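Local coordinates for 5-formaminoimidazole-4-carboxamide-1-(beta)-D-ribofuranosyl 5'-monophosphate synthetase (Methanocaldococcus jannaschii, PDB 2R7K), which catalyses the ATP- and formate-dependent formylation of AICAR to FAICAR, a folate-independent step of purine biosynthesis, at the interface of chains A and B. Coordinates in Å, arbitrary orientation; residue numbers count along the deposited sequence, not the author numbering. Chains: chain A/B, 5-formaminoimidazole-4-carboxamide-1-(beta)-D-ribofuranosyl 5'-monophosphate synthetase.

Two patches of one subunit interface lie about 19 Å apart, measured between the centres of their C-alpha atoms. They share no residues: chain A brings strands 205-214 and 292-300 to contact 2 and the 3-10 helix 265-267 with helices 268-285 and 329-333 to contact 1; chain B brings strands 219-230 and 253-260 to contact 2 and helices 29-38 and 53-57 to contact 1. Contact 1 inserts a carboxylate at the start of helix 29-38, shortly after an AICAR-binding residue in sequence; contact 2 joins groups on and next to strands, near an ATP-binding residue. In this homohexamer, a dimer of trimers, assembly may therefore influence the active sites.

Contact 1: the interface of chains A and B. Residues chain A 265, 268, 331; chain B 25-30, 55, 320, 323.
With CG anti to its backbone N (chi1 -166°) and the chain extended through chi2, A:Glu265 pushes its carboxylate into chain B at the start of helix 29-38. The tip is gripped from several directions. OE2 accepts from the B:Ser29 hydroxyl OG at 2.7 Å through its syn lone pair, and from the B:Tyr55 phenol OH at 2.6 Å on the anti side, 21° out of the carboxylate plane. The same oxygen lies at the edge of the tyrosine ring and in its plane, the carboxylate being turned 58° from that ring. OE1 takes the backbone N-H of B:Leu30 on its syn side, tilted out of the carboxylate plane, in a nearly straight bond of 3.2 Å. Meeting the first turn of a helix, the negative group would be favoured by the helix end. Water 1 joins A:Glu265 O to B:Tyr55 OH, and water 2 joins A:Glu265 N to B:His27 O. That carbonyl O also accepts from B:Asn320 ND2 at 2.9 Å, in the carbonyl plane, a bond that may help steady the backbone of B:His27, an AICAR-binding residue. Alongside, B:Leu30 meets A:Leu268 tip to tip, CD1 to CD1 at a tight 3.5 Å, and crosses A:Leu331 at about a right angle. A:Leu331 CD1 also touches B:Met323 CE at 3.9 Å. The site lies where the 3-10 helix 265-267 of chain A meets helix 53-57 and the N-terminal end of helix 29-38 of chain B.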
loop_
_atom_site.group_PDB
_atom_site.type_symbol
_atom_site.label_atom_id
_atom_site.label_comp_id
_atom_site.label_asym_id
_atom_site.label_seq_id
_atom_site.Cartn_x
_atom_site.Cartn_y
_atom_site.Cartn_z
ATOM N N GLU A 265 19.679 -9.685 18.385
ATOM C CA GLU A 265 18.719 -8.771 19.030
ATOM C C GLU A 265 19.070 -8.425 20.478
ATOM O O GLU A 265 18.863 -7.292 20.909
ATOM C CB GLU A 265 17.278 -9.299 18.923
ATOM C CG GLU A 265 16.205 -8.256 19.254
ATOM C CD GLU A 265 14.790 -8.813 19.142
ATOM O OE1 GLU A 265 14.370 -9.154 18.018
ATOM O OE2 GLU A 265 14.097 -8.901 20.182
ATOM N N LEU A 268 20.758 -5.056 21.130
ATOM C CA LEU A 268 20.154 -3.759 20.828
ATOM C C LEU A 268 20.155 -2.791 22.019
ATOM O O LEU A 268 20.293 -1.571 21.836
ATOM C CB LEU A 268 18.755 -3.938 20.236
ATOM C CG LEU A 268 18.737 -4.434 18.790
ATOM C CD1 LEU A 268 17.303 -4.700 18.371
ATOM C CD2 LEU A 268 19.397 -3.408 17.860
ATOM N N LEU A 331 9.918 -1.290 11.392
ATOM C CA LEU A 331 9.173 -1.593 12.617
ATOM C C LEU A 331 8.293 -0.447 13.105
ATOM O O LEU A 331 7.243 -0.690 13.691
ATOM C CB LEU A 331 10.105 -2.057 13.742
ATOM C CG LEU A 331 10.922 -3.316 13.469
ATOM C CD1 LEU A 331 11.991 -3.485 14.527
ATOM C CD2 LEU A 331 10.017 -4.547 13.410
ATOM N N GLY B 25 11.205 -10.225 25.585
ATOM C CA GLY B 25 11.825 -9.197 24.776
ATOM C C GLY B 25 13.284 -9.470 24.439
ATOM O O GLY B 25 14.184 -8.878 25.030
ATOM N N SER B 26 13.508 -10.351 23.472
ATOM C CA SER B 26 14.851 -10.663 22.996
ATOM C C SER B 26 14.791 -11.634 21.832
ATOM O O SER B 26 13.712 -12.073 21.432
ATOM C CB SER B 26 15.686 -11.283 24.127
ATOM O OG SER B 26 17.027 -11.485 23.717
ATOM N N HIS B 27 15.963 -11.970 21.298
ATOM C CA HIS B 27 16.105 -13.004 20.275
ATOM C C HIS B 27 15.473 -12.645 18.921
ATOM O O HIS B 27 16.175 -12.306 17.972
ATOM C CB HIS B 27 15.552 -14.334 20.780
ATOM C CG HIS B 27 15.907 -15.497 19.916
ATOM N ND1 HIS B 27 15.044 -16.016 18.976
ATOM C CD2 HIS B 27 17.040 -16.238 19.839
ATOM C CE1 HIS B 27 15.625 -17.031 18.359
ATOM N NE2 HIS B 27 16.836 -17.187 18.865
ATOM N N THR B 28 14.148 -12.742 18.841
ATOM C CA THR B 28 13.412 -12.419 17.621
ATOM C C THR B 28 12.108 -11.667 17.936
ATOM O O THR B 28 11.213 -11.575 17.099
ATOM C CB THR B 28 13.085 -13.698 16.832
ATOM O OG1 THR B 28 12.656 -14.723 17.743
ATOM C CG2 THR B 28 14.316 -14.190 16.073
ATOM N N SER B 29 12.003 -11.123 19.144
ATOM C CA SER B 29 10.737 -10.575 19.609
ATOM C C SER B 29 10.257 -9.359 18.803
ATOM O O SER B 29 9.057 -9.110 18.709
ATOM C CB SER B 29 10.802 -10.248 21.101
ATOM O OG SER B 29 11.622 -9.121 21.331
ATOM N N LEU B 30 11.182 -8.611 18.214
ATOM C CA LEU B 30 10.801 -7.404 17.475
ATOM C C LEU B 30 9.796 -7.669 16.366
ATOM O O LEU B 30 8.823 -6.935 16.248
ATOM C CB LEU B 30 12.014 -6.665 16.927
ATOM C CG LEU B 30 12.807 -5.884 17.967
ATOM C CD1 LEU B 30 14.015 -5.234 17.319
ATOM C CD2 LEU B 30 11.925 -4.847 18.641
ATOM N N TYR B 55 12.212 -2.039 22.592
ATOM C CA TYR B 55 10.794 -2.376 22.486
ATOM C C TYR B 55 9.895 -1.169 22.714
ATOM O O TYR B 55 8.760 -1.131 22.238
ATOM C CB TYR B 55 10.485 -3.531 23.438
ATOM C CG TYR B 55 11.497 -4.610 23.186
ATOM C CD1 TYR B 55 11.346 -5.472 22.112
ATOM C CD2 TYR B 55 12.665 -4.697 23.943
ATOM C CE1 TYR B 55 12.295 -6.423 21.824
ATOM C CE2 TYR B 55 13.623 -5.657 23.662
ATOM C CZ TYR B 55 13.432 -6.514 22.598
ATOM O OH TYR B 55 14.370 -7.475 22.288
ATOM N N ASN B 320 15.432 -12.348 11.784
ATOM C CA ASN B 320 15.611 -10.910 11.931
ATOM C C ASN B 320 16.085 -10.232 10.644
ATOM O O ASN B 320 15.817 -9.057 10.423
ATOM C CB ASN B 320 16.555 -10.596 13.097
ATOM C CG ASN B 320 16.001 -11.068 14.430
ATOM O OD1 ASN B 320 14.797 -11.285 14.566
ATOM N ND2 ASN B 320 16.876 -11.234 15.419
ATOM N N MET B 323 12.819 -8.801 8.690
ATOM C CA MET B 323 11.718 -8.270 9.489
ATOM C C MET B 323 10.793 -7.390 8.641
ATOM O O MET B 323 9.637 -7.163 8.998
ATOM C CB MET B 323 12.248 -7.473 10.680
ATOM C CG MET B 323 13.008 -8.314 11.691
ATOM S SD MET B 323 13.193 -7.523 13.289
ATOM C CE MET B 323 14.308 -6.166 12.925
HETATM O O HOH W 1 16.922 -6.468 22.771
HETATM O O HOH W 2 18.924 -12.443 17.795
#

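Contact 2: the interface of chains A and B. Residues chain A 203-205, 300-302; chain B 229-231, 234, 256.
A:Thr205 meets B:Tyr229 and B:Thr256 where strands of two ATP-grasp subunits come together, and its three side-chain atoms divide the work. CB already lies over the face of the B:Tyr229 ring, 3.3 Å above CE2 and so near the rim. From there the methyl CG2 continues over the centre of the same ring, 3.4 Å from its centroid, a CH-pi contact. Its nearly equal distances to the ring carbons confirm the centring. CG2 also approaches the carbonyl O of B:Glu230. A looser contact of 4.0 Å runs from A:Thr205 CG2 to B:Asp234 CB. The other branch, the hydroxyl OG1, stands between the backbone N and the carbonyl carbon (chi1 38°), pointing to B:Thr256, whose OG1 it meets in a hydrogen bond of 2.7 Å; the coordinates do not settle which hydroxyl donates there.

B:Thr256 OG1 in turn donates to the backbone O of B:Tyr229 at 2.9 Å, approaching from above the carbonyl plane, 51° out of it. With its proton committed to that carbonyl, this hydroxyl would be expected to accept from A:Thr205. The bond also ties strand 253-260 to the end of strand 219-230. The methyl CG2 of B:Thr256 packs against the thiol sulfur SG of A:Cys300.

A second crossing is made by B:Ser231. Its OG, anti to the backbone N (chi1 -172°), donates to the carbonyl O of A:Cys300 at 2.7 Å, in the carbonyl plane and on a lone pair, where strand 292-300 ends. B:Glu230, an ATP-binding residue, precedes B:Ser231 in sequence, and its backbone N-H donates almost straight to the anti lone pair of B:Asp234 OD2, with B:Glu230 N 2.7 Å from that oxygen.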
loop_
_atom_site.group_PDB
_atom_site.type_symbol
_atom_site.label_atom_id
_atom_site.label_comp_id
_atom_site.label_asym_id
_atom_site.label_seq_id
_atom_site.Cartn_x
_atom_site.Cartn_y
_atom_site.Cartn_z
ATOM N N VAL A 203 39.398 -7.375 15.955
ATOM C CA VAL A 203 38.984 -8.515 15.160
ATOM C C VAL A 203 37.534 -8.858 15.483
ATOM O O VAL A 203 37.218 -9.329 16.574
ATOM C CB VAL A 203 39.907 -9.731 15.376
ATOM C CG1 VAL A 203 39.575 -10.829 14.377
ATOM C CG2 VAL A 203 41.369 -9.306 15.245
ATOM N N GLY A 204 36.651 -8.595 14.529
ATOM C CA GLY A 204 35.230 -8.801 14.748
ATOM C C GLY A 204 34.386 -8.458 13.539
ATOM O O GLY A 204 34.900 -8.289 12.431
ATOM N N THR A 205 33.082 -8.356 13.760
ATOM C CA THR A 205 32.134 -8.147 12.678
ATOM C C THR A 205 31.746 -6.669 12.579
ATOM O O THR A 205 31.483 -6.019 13.586
ATOM C CB THR A 205 30.896 -9.028 12.892
ATOM O OG1 THR A 205 30.588 -9.082 14.288
ATOM C CG2 THR A 205 31.162 -10.440 12.416
ATOM N N CYS A 300 32.287 -5.716 16.204
ATOM C CA CYS A 300 31.821 -6.503 17.328
ATOM C C CYS A 300 32.825 -7.615 17.631
ATOM O O CYS A 300 32.976 -8.551 16.849
ATOM C CB CYS A 300 30.431 -7.089 17.047
ATOM S SG CYS A 300 29.700 -7.903 18.483
ATOM N N ASN A 301 33.518 -7.503 18.761
ATOM C CA ASN A 301 34.503 -8.513 19.127
ATOM C C ASN A 301 33.827 -9.762 19.663
ATOM O O ASN A 301 32.603 -9.810 19.788
ATOM C CB ASN A 301 35.554 -7.960 20.100
ATOM C CG ASN A 301 34.979 -7.613 21.450
ATOM O OD1 ASN A 301 34.008 -8.215 21.899
ATOM N ND2 ASN A 301 35.595 -6.649 22.122
ATOM N N GLU A 302 34.623 -10.780 19.960
ATOM C CA GLU A 302 34.072 -12.064 20.358
ATOM C C GLU A 302 33.434 -11.997 21.742
ATOM O O GLU A 302 32.713 -12.907 22.149
ATOM C CB GLU A 302 35.144 -13.151 20.303
ATOM C CG GLU A 302 36.319 -12.921 21.246
ATOM C CD GLU A 302 37.468 -13.884 20.987
ATOM O OE1 GLU A 302 37.271 -14.875 20.247
ATOM O OE2 GLU A 302 38.570 -13.647 21.524
ATOM N N TYR B 229 26.736 -14.222 10.682
ATOM C CA TYR B 229 27.809 -13.248 10.749
ATOM C C TYR B 229 28.380 -13.435 12.140
ATOM O O TYR B 229 27.776 -13.010 13.129
ATOM C CB TYR B 229 27.232 -11.842 10.575
ATOM C CG TYR B 229 28.211 -10.784 10.175
ATOM C CD1 TYR B 229 29.262 -11.071 9.320
ATOM C CD2 TYR B 229 28.064 -9.475 10.618
ATOM C CE1 TYR B 229 30.150 -10.091 8.935
ATOM C CE2 TYR B 229 28.945 -8.487 10.229
ATOM C CZ TYR B 229 29.987 -8.806 9.392
ATOM O OH TYR B 229 30.885 -7.835 9.009
ATOM N N GLU B 230 29.537 -14.093 12.214
ATOM C CA GLU B 230 30.082 -14.585 13.484
ATOM C C GLU B 230 31.434 -13.950 13.836
ATOM O O GLU B 230 32.238 -13.672 12.962
ATOM C CB GLU B 230 30.187 -16.115 13.436
ATOM C CG GLU B 230 28.836 -16.812 13.488
ATOM C CD GLU B 230 28.856 -18.224 12.938
ATOM O OE1 GLU B 230 29.754 -18.553 12.136
ATOM O OE2 GLU B 230 27.955 -19.008 13.306
ATOM N N SER B 231 31.664 -13.711 15.124
ATOM C CA SER B 231 32.912 -13.118 15.604
ATOM C C SER B 231 33.621 -14.122 16.531
ATOM O O SER B 231 32.975 -14.740 17.372
ATOM C CB SER B 231 32.605 -11.817 16.349
ATOM O OG SER B 231 33.781 -11.097 16.679
ATOM N N ASP B 234 34.614 -14.125 11.273
ATOM C CA ASP B 234 34.376 -13.309 10.079
ATOM C C ASP B 234 35.224 -12.031 10.083
ATOM O O ASP B 234 35.423 -11.399 9.045
ATOM C CB ASP B 234 32.878 -13.035 9.889
ATOM C CG ASP B 234 32.117 -14.279 9.452
ATOM O OD1 ASP B 234 32.627 -15.000 8.561
ATOM O OD2 ASP B 234 31.023 -14.552 9.995
ATOM N N THR B 256 26.868 -12.918 15.954
ATOM C CA THR B 256 26.694 -11.486 16.195
ATOM C C THR B 256 25.610 -10.848 15.323
ATOM O O THR B 256 25.143 -9.755 15.622
ATOM C CB THR B 256 28.003 -10.668 16.022
ATOM O OG1 THR B 256 28.386 -10.626 14.638
ATOM C CG2 THR B 256 29.132 -11.235 16.868
#